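Local coordinates for protein acidocalcisomal pyrophosphatase (Trypanosoma cruzi, PDB 5CUV) that probably hydrolyses inorganic diphosphate to orthophosphate with magnesium as cofactor, at residues P220-N225 and A312-G317; M75-M80 and K134-W139; R235-I240 and K250-N255. All blocks are in the same frame, centred on the assembly; numbering follows the deposited sequence.

Contact 1: residues P220-N225 and A312-G317; sequences PMNRYN and AVKVLG. With MLT (D-malate), chain C.
Asn222 grips the backbone of Val315 with both ends of its carboxamide, though not alike. ND2 donates to Val315 O (2.8 Å), meeting a lone pair in the plane of that carbonyl, and the O lies 7° out of the Asn222 amide plane. Val315 N comes to Asn222 OD1 at 2.9 Å from a position tilted 31° from the carbonyl plane. CG stands anti to the backbone N (chi1 -166°), which carries the amide across to strand 310-323. Farther along, Tyr224 and Val313 form a hydrogen-bonded antiparallel pair, each N-H donating to the other's O. D-malate takes the backbone N of Asn222 through its O2. Its O3 sits at the guanidinium edge of Arg223, 3.0 Å from NH1. Outward from these bonds, CG2 of Val315 lies over one face of the Tyr224 ring, 3.8 Å from its centroid, a CH-pi contact. Helix 388-412 packs on the same two residues, Met392 and Ile395 on Tyr224, Ala391 and Ile395 on Val315. Lys314 lays CG against the Asn222 amide, while its NZ is held by Cys341 O and Leu344 O. One residue, Asn222, thus serves the ligand with its peptide N-H and the sheet with its side chain.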
loop_
_atom_site.group_PDB
_atom_site.type_symbol
_atom_site.label_atom_id
_atom_site.label_comp_id
_atom_site.label_asym_id
_atom_site.label_seq_id
_atom_site.Cartn_x
_atom_site.Cartn_y
_atom_site.Cartn_z
ATOM N N PRO A 220 -7.225 -16.432 12.803
ATOM C CA PRO A 220 -8.656 -16.450 13.133
ATOM C C PRO A 220 -9.543 -15.728 12.136
ATOM O O PRO A 220 -9.073 -14.857 11.448
ATOM C CB PRO A 220 -8.695 -15.824 14.536
ATOM C CG PRO A 220 -7.299 -16.084 15.068
ATOM C CD PRO A 220 -6.450 -15.788 13.867
HETATM N N MSE A 221 -10.815 -16.103 12.095
HETATM C CA MSE A 221 -11.792 -15.510 11.200
HETATM C C MSE A 221 -12.255 -14.126 11.627
HETATM O O MSE A 221 -12.697 -13.887 12.751
HETATM C CB MSE A 221 -13.009 -16.429 11.112
HETATM C CG MSE A 221 -12.728 -17.748 10.411
HETATM SE SE MSE A 221 -14.217 -18.956 10.367
HETATM C CE MSE A 221 -15.310 -18.005 9.063
ATOM N N ASN A 222 -12.143 -13.189 10.710
ATOM C CA ASN A 222 -12.586 -11.876 11.005
ATOM C C ASN A 222 -12.986 -11.240 9.704
ATOM O O ASN A 222 -12.231 -10.496 9.089
ATOM C CB ASN A 222 -11.515 -11.065 11.734
ATOM C CG ASN A 222 -12.098 -9.809 12.353
ATOM O OD1 ASN A 222 -13.240 -9.417 12.034
ATOM N ND2 ASN A 222 -11.350 -9.173 13.230
ATOM N N ARG A 223 -14.219 -11.526 9.317
ATOM C CA ARG A 223 -14.786 -11.050 8.089
ATOM C C ARG A 223 -16.303 -10.855 8.214
ATOM O O ARG A 223 -17.102 -11.813 8.164
ATOM C CB ARG A 223 -14.491 -12.068 7.026
ATOM C CG ARG A 223 -14.576 -11.481 5.682
ATOM C CD ARG A 223 -13.341 -11.920 4.895
ATOM N NE ARG A 223 -13.286 -11.188 3.646
ATOM C CZ ARG A 223 -12.170 -10.695 3.139
ATOM N NH1 ARG A 223 -11.017 -10.881 3.790
ATOM N NH2 ARG A 223 -12.237 -9.992 1.994
ATOM N N TYR A 224 -16.727 -9.602 8.294
ATOM C CA TYR A 224 -18.137 -9.355 8.469
ATOM C C TYR A 224 -18.703 -8.429 7.422
ATOM O O TYR A 224 -17.965 -7.661 6.817
ATOM C CB TYR A 224 -18.358 -8.730 9.853
ATOM C CG TYR A 224 -17.984 -9.572 11.047
ATOM C CD1 TYR A 224 -16.661 -9.735 11.441
ATOM C CD2 TYR A 224 -18.981 -10.131 11.864
ATOM C CE1 TYR A 224 -16.345 -10.422 12.617
ATOM C CE2 TYR A 224 -18.677 -10.826 13.058
ATOM C CZ TYR A 224 -17.360 -10.975 13.424
ATOM O OH TYR A 224 -17.056 -11.774 14.533
ATOM N N ASN A 225 -20.011 -8.499 7.214
ATOM C CA ASN A 225 -20.645 -7.594 6.295
ATOM C C ASN A 225 -21.081 -6.345 7.060
ATOM O O ASN A 225 -21.463 -6.444 8.194
ATOM C CB ASN A 225 -21.848 -8.249 5.618
ATOM C CG ASN A 225 -21.424 -9.114 4.391
ATOM O OD1 ASN A 225 -20.448 -8.783 3.666
ATOM N ND2 ASN A 225 -22.156 -10.220 4.161
ATOM N N ALA A 312 -17.340 -6.039 2.968
ATOM C CA ALA A 312 -16.710 -6.822 4.002
ATOM C C ALA A 312 -15.743 -5.994 4.900
ATOM O O ALA A 312 -14.839 -5.243 4.419
ATOM C CB ALA A 312 -15.972 -7.982 3.388
ATOM N N VAL A 313 -15.909 -6.160 6.215
ATOM C CA VAL A 313 -15.053 -5.459 7.149
ATOM C C VAL A 313 -14.388 -6.384 8.157
ATOM O O VAL A 313 -14.770 -7.543 8.361
ATOM C CB VAL A 313 -15.840 -4.371 7.910
ATOM C CG1 VAL A 313 -16.409 -3.344 6.940
ATOM C CG2 VAL A 313 -16.989 -5.038 8.712
ATOM N N LYS A 314 -13.372 -5.839 8.797
ATOM C CA LYS A 314 -12.603 -6.561 9.785
ATOM C C LYS A 314 -12.909 -5.812 11.082
ATOM O O LYS A 314 -12.766 -4.633 11.138
ATOM C CB LYS A 314 -11.123 -6.489 9.409
ATOM C CG LYS A 314 -10.221 -7.234 10.408
ATOM C CD LYS A 314 -8.766 -6.731 10.450
ATOM C CE LYS A 314 -7.928 -7.351 9.370
ATOM N NZ LYS A 314 -6.488 -6.988 9.600
ATOM N N VAL A 315 -13.370 -6.502 12.105
ATOM C CA VAL A 315 -13.747 -5.920 13.407
ATOM C C VAL A 315 -12.483 -5.708 14.247
ATOM O O VAL A 315 -11.720 -6.637 14.454
ATOM C CB VAL A 315 -14.700 -6.902 14.190
ATOM C CG1 VAL A 315 -14.902 -6.393 15.553
ATOM C CG2 VAL A 315 -16.066 -7.046 13.501
ATOM N N LEU A 316 -12.269 -4.488 14.721
ATOM C CA LEU A 316 -11.091 -4.174 15.507
ATOM C C LEU A 316 -11.367 -3.964 16.971
ATOM O O LEU A 316 -10.486 -4.177 17.780
ATOM C CB LEU A 316 -10.418 -2.927 14.977
ATOM C CG LEU A 316 -10.005 -3.118 13.518
ATOM C CD1 LEU A 316 -9.839 -1.713 12.863
ATOM C CD2 LEU A 316 -8.704 -4.062 13.421
ATOM N N GLY A 317 -12.564 -3.514 17.331
ATOM C CA GLY A 317 -12.831 -3.303 18.740
ATOM C C GLY A 317 -14.236 -2.756 18.924
ATOM O O GLY A 317 -15.082 -2.808 18.015
HETATM C C1 MLT C . -11.050 -13.704 7.133
HETATM O O1 MLT C . -11.217 -14.221 6.024
HETATM O O2 MLT C . -11.625 -14.172 8.106
HETATM C C2 MLT C . -10.139 -12.492 7.293
HETATM O O3 MLT C . -9.527 -12.080 6.062
HETATM C C3 MLT C . -9.097 -12.728 8.411
HETATM C C4 MLT C . -8.133 -11.539 8.537
HETATM O O4 MLT C . -8.219 -10.585 7.798
HETATM O O5 MLT C . -7.168 -11.552 9.470
#

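Contact 2: residues M75-M80 and K134-W139; sequences MEKRVM and KFWAWW
Lys77 places CG over one face of the Trp136 indole, 4.0 Å from the centroid of the five-membered ring and 21° off the ring normal, a CH-pi contact. Its CA also stands above the indole, offset toward the rim. CG is anti to the backbone N (chi1 -179°), which sets it above the pyrrole part of the indole; the ammonium group beyond has a long, weak ion pair with Glu133. Met80, present as selenomethionine, works at the other end of the same indole: its CG touches CZ3 of Trp136 at 3.7 Å. Bends at chi2 and chi3 fold its terminal methyl on toward two more rings. That CE stands over the face of Trp139, 4.1 Å from the centroid of the six-membered ring, and meets Phe135 at the ring edge, 4.3 Å from CE2. The two helical segments run 131° apart with axes 11.2 Å from each other, a separation bridged by these aromatic side chains without any hydrogen bond. Among the helices of this region the short strands 95-96 and 129-130 pair antiparallel, reminiscent of an EF-hand pair. Helix 97-106 packs against Phe135 through Ile100 and Met103 and against Trp139 through Cys104, and Leu107, just past that helix, touches both Met80 and Trp139.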
loop_
_atom_site.group_PDB
_atom_site.type_symbol
_atom_site.label_atom_id
_atom_site.label_comp_id
_atom_site.label_asym_id
_atom_site.label_seq_id
_atom_site.Cartn_x
_atom_site.Cartn_y
_atom_site.Cartn_z
HETATM N N MSE A 75 26.833 -42.510 -11.070
HETATM C CA MSE A 75 26.441 -41.806 -9.857
HETATM C C MSE A 75 25.034 -42.243 -9.332
HETATM O O MSE A 75 24.821 -42.391 -8.113
HETATM C CB MSE A 75 26.460 -40.301 -10.121
HETATM C CG MSE A 75 27.854 -39.742 -10.361
HETATM SE SE MSE A 75 27.897 -37.872 -10.784
HETATM C CE MSE A 75 27.456 -37.178 -9.016
ATOM N N GLU A 76 24.075 -42.470 -10.226
ATOM C CA GLU A 76 22.775 -42.921 -9.743
ATOM C C GLU A 76 22.897 -44.304 -9.052
ATOM O O GLU A 76 22.288 -44.541 -8.014
ATOM C CB GLU A 76 21.804 -42.941 -10.916
ATOM C CG GLU A 76 21.501 -41.528 -11.436
ATOM C CD GLU A 76 20.543 -41.519 -12.638
ATOM O OE1 GLU A 76 20.937 -42.059 -13.702
ATOM O OE2 GLU A 76 19.398 -40.977 -12.515
ATOM N N LYS A 77 23.732 -45.180 -9.607
ATOM C CA LYS A 77 23.977 -46.500 -9.051
ATOM C C LYS A 77 24.400 -46.412 -7.608
ATOM O O LYS A 77 23.830 -47.074 -6.730
ATOM C CB LYS A 77 25.097 -47.185 -9.810
ATOM C CG LYS A 77 25.463 -48.589 -9.363
ATOM C CD LYS A 77 25.650 -49.441 -10.618
ATOM C CE LYS A 77 26.152 -50.860 -10.358
ATOM N NZ LYS A 77 27.560 -50.895 -9.881
ATOM N N ARG A 78 25.409 -45.601 -7.347
ATOM C CA ARG A 78 25.900 -45.520 -5.995
ATOM C C ARG A 78 24.827 -44.976 -5.051
ATOM O O ARG A 78 24.850 -45.228 -3.840
ATOM C CB ARG A 78 27.190 -44.696 -5.945
ATOM C CG ARG A 78 27.948 -44.911 -4.640
ATOM C CD ARG A 78 29.220 -44.048 -4.504
ATOM N NE ARG A 78 30.453 -44.616 -5.082
ATOM C CZ ARG A 78 30.718 -44.727 -6.387
ATOM N NH1 ARG A 78 29.834 -44.321 -7.315
ATOM N NH2 ARG A 78 31.898 -45.219 -6.766
ATOM N N VAL A 79 23.866 -44.249 -5.605
ATOM C CA VAL A 79 22.791 -43.712 -4.778
ATOM C C VAL A 79 21.724 -44.759 -4.508
ATOM O O VAL A 79 21.293 -44.939 -3.378
ATOM C CB VAL A 79 22.132 -42.526 -5.442
ATOM C CG1 VAL A 79 20.924 -42.093 -4.626
ATOM C CG2 VAL A 79 23.149 -41.406 -5.575
HETATM N N MSE A 80 21.296 -45.425 -5.570
HETATM C CA MSE A 80 20.284 -46.454 -5.498
HETATM C C MSE A 80 20.822 -47.585 -4.608
HETATM O O MSE A 80 20.084 -48.207 -3.862
HETATM C CB MSE A 80 19.956 -46.984 -6.893
HETATM C CG MSE A 80 19.298 -45.955 -7.798
HETATM SE SE MSE A 80 17.631 -45.271 -7.139
HETATM C CE MSE A 80 16.584 -46.910 -7.280
ATOM N N LYS A 134 21.608 -57.532 -9.307
ATOM C CA LYS A 134 20.531 -58.069 -10.125
ATOM C C LYS A 134 19.392 -57.079 -10.151
ATOM O O LYS A 134 18.687 -56.978 -11.152
ATOM C CB LYS A 134 20.025 -59.419 -9.597
ATOM C CG LYS A 134 20.666 -60.653 -10.253
ATOM C CD LYS A 134 20.837 -60.518 -11.809
ATOM C CE LYS A 134 21.055 -61.892 -12.476
ATOM N NZ LYS A 134 21.494 -62.880 -11.440
ATOM N N PHE A 135 19.200 -56.360 -9.044
ATOM C CA PHE A 135 18.136 -55.375 -8.987
ATOM C C PHE A 135 18.478 -54.279 -9.952
ATOM O O PHE A 135 17.755 -54.040 -10.923
ATOM C CB PHE A 135 18.002 -54.791 -7.576
ATOM C CG PHE A 135 17.063 -53.612 -7.485
ATOM C CD1 PHE A 135 15.695 -53.767 -7.729
ATOM C CD2 PHE A 135 17.566 -52.318 -7.216
ATOM C CE1 PHE A 135 14.834 -52.652 -7.718
ATOM C CE2 PHE A 135 16.715 -51.204 -7.200
ATOM C CZ PHE A 135 15.351 -51.373 -7.452
ATOM N N TRP A 136 19.617 -53.642 -9.690
ATOM C CA TRP A 136 20.085 -52.540 -10.519
ATOM C C TRP A 136 20.110 -52.913 -11.992
ATOM O O TRP A 136 19.764 -52.117 -12.826
ATOM C CB TRP A 136 21.460 -52.051 -10.032
ATOM C CG TRP A 136 22.002 -50.893 -10.823
ATOM C CD1 TRP A 136 23.148 -50.881 -11.556
ATOM C CD2 TRP A 136 21.384 -49.605 -11.036
ATOM N NE1 TRP A 136 23.290 -49.678 -12.220
ATOM C CE2 TRP A 136 22.226 -48.877 -11.924
ATOM C CE3 TRP A 136 20.206 -49.001 -10.572
ATOM C CZ2 TRP A 136 21.930 -47.578 -12.356
ATOM C CZ3 TRP A 136 19.907 -47.704 -11.001
ATOM C CH2 TRP A 136 20.774 -47.005 -11.891
ATOM N N ALA A 137 20.477 -54.142 -12.315
ATOM C CA ALA A 137 20.519 -54.576 -13.717
ATOM C C ALA A 137 19.123 -54.575 -14.312
ATOM O O ALA A 137 18.901 -54.207 -15.471
ATOM C CB ALA A 137 21.105 -55.959 -13.809
ATOM N N TRP A 138 18.170 -54.984 -13.496
ATOM C CA TRP A 138 16.783 -55.044 -13.943
ATOM C C TRP A 138 16.177 -53.639 -14.130
ATOM O O TRP A 138 15.471 -53.403 -15.108
ATOM C CB TRP A 138 15.922 -55.849 -12.937
ATOM C CG TRP A 138 14.447 -55.782 -13.267
ATOM C CD1 TRP A 138 13.795 -56.438 -14.282
ATOM C CD2 TRP A 138 13.478 -54.948 -12.648
ATOM N NE1 TRP A 138 12.475 -56.058 -14.333
ATOM C CE2 TRP A 138 12.252 -55.141 -13.338
ATOM C CE3 TRP A 138 13.519 -54.043 -11.584
ATOM C CZ2 TRP A 138 11.077 -54.459 -12.988
ATOM C CZ3 TRP A 138 12.344 -53.355 -11.237
ATOM C CH2 TRP A 138 11.143 -53.570 -11.937
ATOM N N TRP A 139 16.442 -52.748 -13.162
ATOM C CA TRP A 139 15.954 -51.354 -13.141
ATOM C C TRP A 139 16.360 -50.584 -14.405
ATOM O O TRP A 139 15.540 -49.953 -15.074
ATOM C CB TRP A 139 16.538 -50.638 -11.918
ATOM C CG TRP A 139 16.029 -49.226 -11.695
ATOM C CD1 TRP A 139 16.615 -48.058 -12.110
ATOM C CD2 TRP A 139 14.902 -48.846 -10.911
ATOM N NE1 TRP A 139 15.929 -46.978 -11.622
ATOM C CE2 TRP A 139 14.870 -47.435 -10.878
ATOM C CE3 TRP A 139 13.918 -49.559 -10.218
ATOM C CZ2 TRP A 139 13.882 -46.723 -10.163
ATOM C CZ3 TRP A 139 12.952 -48.857 -9.518
ATOM C CH2 TRP A 139 12.941 -47.453 -9.493
#

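Contact 3: residues R235-I240 and K250-N255; sequences RAKFEI and KQDIKN
Phe238 and Gln251 face each other as an antiparallel non-hydrogen-bonded pair, CA to CA 4.2 Å, next to the hydrogen-bonded pair of Glu239 and Lys250, in which each N-H donates to the other's O. On the other side of Phe238, Asp252 N donates to Lys237 O at 3.0 Å. That bond is fairly straight at the hydrogen, but the donor stands 51° above the carbonyl plane, off its lone pairs. The Phe238 ring crosses the Gln251 side chain obliquely: CG of Gln251 is over one ring face, and NE2 comes to 3.6 Å from CZ. The amide passes above the rim at CE1 and CZ, its plane 24° from that of the ring. Gln251 CG is anti to its backbone N (chi1 -174°), with a bend at chi2, which brings the amide to the ring rim, while its OE1 accepts from Tyr177 N. These strands form the hairpin 238-240/249-254 of the pyrophosphatase domain, in an antiparallel sheet where 249-254 also pairs with strands 182-189 and 257-258. On the face that carries Glu239 and Lys250, the two chains run side by side: CD of Lys250 touches OE2 of Glu239 at 3.6 Å, whereas its NZ remains 4.2 Å from that oxygen, beyond a salt bridge. The opposite charges may still attract through space. Lys237 and Asp252 likewise point the same way, CB against CB at 3.7 Å, and then part: the lysine continues extended to a cation-pi contact with Tyr261 and a weak hydrogen bond to Phe260 O. Next to the hairpin, Glu229 accepts a hydrogen bond from the backbone N of Ile240 and touches the side chain of Glu239.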
loop_
_atom_site.group_PDB
_atom_site.type_symbol
_atom_site.label_atom_id
_atom_site.label_comp_id
_atom_site.label_asym_id
_atom_site.label_seq_id
_atom_site.Cartn_x
_atom_site.Cartn_y
_atom_site.Cartn_z
ATOM N N ARG A 235 -23.591 14.494 6.855
ATOM C CA ARG A 235 -24.377 14.623 8.064
ATOM C C ARG A 235 -25.863 14.365 7.950
ATOM O O ARG A 235 -26.559 14.566 8.960
ATOM C CB ARG A 235 -24.171 16.022 8.640
ATOM C CG ARG A 235 -24.568 17.094 7.678
ATOM C CD ARG A 235 -24.137 18.414 8.230
ATOM N NE ARG A 235 -22.706 18.665 8.200
ATOM C CZ ARG A 235 -22.134 19.575 8.979
ATOM N NH1 ARG A 235 -22.900 20.238 9.804
ATOM N NH2 ARG A 235 -20.841 19.864 8.897
ATOM N N ALA A 236 -26.351 13.983 6.754
ATOM C CA ALA A 236 -27.765 13.686 6.519
ATOM C C ALA A 236 -28.075 12.275 7.075
ATOM O O ALA A 236 -27.271 11.349 6.930
ATOM C CB ALA A 236 -28.062 13.739 5.055
ATOM N N LYS A 237 -29.227 12.108 7.713
ATOM C CA LYS A 237 -29.567 10.845 8.292
ATOM C C LYS A 237 -30.326 9.848 7.439
ATOM O O LYS A 237 -31.224 10.183 6.698
ATOM C CB LYS A 237 -30.319 11.090 9.569
ATOM C CG LYS A 237 -29.435 11.584 10.635
ATOM C CD LYS A 237 -30.215 12.037 11.856
ATOM C CE LYS A 237 -29.257 12.730 12.762
ATOM N NZ LYS A 237 -29.898 13.519 13.848
ATOM N N PHE A 238 -29.971 8.588 7.605
ATOM C CA PHE A 238 -30.559 7.502 6.876
ATOM C C PHE A 238 -30.587 6.330 7.826
ATOM O O PHE A 238 -29.879 6.348 8.806
ATOM C CB PHE A 238 -29.637 7.143 5.738
ATOM C CG PHE A 238 -29.685 8.095 4.615
ATOM C CD1 PHE A 238 -30.696 8.000 3.634
ATOM C CD2 PHE A 238 -28.768 9.103 4.517
ATOM C CE1 PHE A 238 -30.770 8.901 2.585
ATOM C CE2 PHE A 238 -28.838 10.029 3.453
ATOM C CZ PHE A 238 -29.811 9.935 2.510
ATOM N N GLU A 239 -31.412 5.318 7.557
ATOM C CA GLU A 239 -31.399 4.114 8.363
ATOM C C GLU A 239 -32.203 2.971 7.794
ATOM O O GLU A 239 -33.022 3.113 6.895
ATOM C CB GLU A 239 -31.863 4.408 9.744
ATOM C CG GLU A 239 -33.211 3.937 10.023
ATOM C CD GLU A 239 -33.968 4.998 10.711
ATOM O OE1 GLU A 239 -33.693 5.238 11.920
ATOM O OE2 GLU A 239 -34.810 5.613 10.021
ATOM N N ILE A 240 -31.914 1.791 8.295
ATOM C CA ILE A 240 -32.628 0.607 7.863
ATOM C C ILE A 240 -34.007 0.715 8.436
ATOM O O ILE A 240 -34.159 0.862 9.610
ATOM C CB ILE A 240 -31.983 -0.629 8.430
ATOM C CG1 ILE A 240 -30.589 -0.776 7.804
ATOM C CG2 ILE A 240 -32.900 -1.847 8.215
ATOM C CD1 ILE A 240 -29.678 -1.716 8.574
ATOM N N LYS A 250 -34.180 4.182 4.468
ATOM C CA LYS A 250 -34.925 5.394 4.248
ATOM C C LYS A 250 -34.202 6.552 4.862
ATOM O O LYS A 250 -33.277 6.379 5.666
ATOM C CB LYS A 250 -36.306 5.254 4.846
ATOM C CG LYS A 250 -36.276 4.685 6.212
ATOM C CD LYS A 250 -37.039 5.572 7.166
ATOM C CE LYS A 250 -38.424 5.073 7.313
ATOM N NZ LYS A 250 -38.737 5.109 8.769
ATOM N N GLN A 251 -34.598 7.742 4.452
ATOM C CA GLN A 251 -34.005 8.966 4.973
ATOM C C GLN A 251 -34.822 9.291 6.213
ATOM O O GLN A 251 -35.976 8.892 6.308
ATOM C CB GLN A 251 -34.120 10.076 3.927
ATOM C CG GLN A 251 -33.423 11.385 4.243
ATOM C CD GLN A 251 -32.917 12.074 2.949
ATOM O OE1 GLN A 251 -33.498 11.906 1.855
ATOM N NE2 GLN A 251 -31.846 12.848 3.077
ATOM N N ASP A 252 -34.199 9.962 7.175
ATOM C CA ASP A 252 -34.891 10.331 8.387
ATOM C C ASP A 252 -35.515 11.681 8.141
ATOM O O ASP A 252 -34.826 12.717 8.130
ATOM C CB ASP A 252 -33.946 10.420 9.563
ATOM C CG ASP A 252 -34.683 10.655 10.874
ATOM O OD1 ASP A 252 -35.927 10.471 10.916
ATOM O OD2 ASP A 252 -34.015 11.013 11.870
ATOM N N ILE A 253 -36.825 11.642 7.908
ATOM C CA ILE A 253 -37.614 12.827 7.654
ATOM C C ILE A 253 -38.637 12.917 8.760
ATOM O O ILE A 253 -39.290 11.933 9.094
ATOM C CB ILE A 253 -38.381 12.709 6.343
ATOM C CG1 ILE A 253 -37.499 12.115 5.243
ATOM C CG2 ILE A 253 -38.889 14.062 5.955
ATOM C CD1 ILE A 253 -36.252 12.954 4.927
ATOM N N LYS A 254 -38.753 14.092 9.349
ATOM C CA LYS A 254 -39.723 14.330 10.401
ATOM C C LYS A 254 -40.482 15.587 9.926
ATOM O O LYS A 254 -39.883 16.550 9.417
ATOM C CB LYS A 254 -39.018 14.556 11.734
ATOM C CG LYS A 254 -39.898 14.302 12.920
ATOM C CD LYS A 254 -39.187 14.784 14.175
ATOM C CE LYS A 254 -40.043 14.615 15.470
ATOM N NZ LYS A 254 -39.314 15.158 16.676
ATOM N N ASN A 255 -41.806 15.554 10.049
ATOM C CA ASN A 255 -42.642 16.666 9.584
ATOM C C ASN A 255 -42.263 17.150 8.137
ATOM O O ASN A 255 -42.342 18.339 7.815
ATOM C CB ASN A 255 -42.618 17.806 10.610
ATOM C CG ASN A 255 -42.831 17.287 12.057
ATOM O OD1 ASN A 255 -43.831 16.603 12.358
ATOM N ND2 ASN A 255 -41.887 17.594 12.947
#

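Contacts 1 and 3 belong to the pyrophosphatase domain: strands 224-228 and 238-240 follow each other in the chain, contact 3 is nested in the loop closed by contact 1, and their nearest atoms are about 9 Å apart. Contact 1 lines the D-malate pocket, whereas in contact 3 the side chain of Glu239 is about 10 Å from the bound magnesium ion, which Asp291, Asp296 and Asp328 hold. Contact 2 lies far off in the helical N-terminal region, its centre about 58 Å from that of contact 1 and about 83 Å from that of contact 3. The assembly shortens this gap: Asn255 of contact 3 hydrogen-bonds to Trp139 and Glu76 of the second subunit, residues of that copy's contact 2.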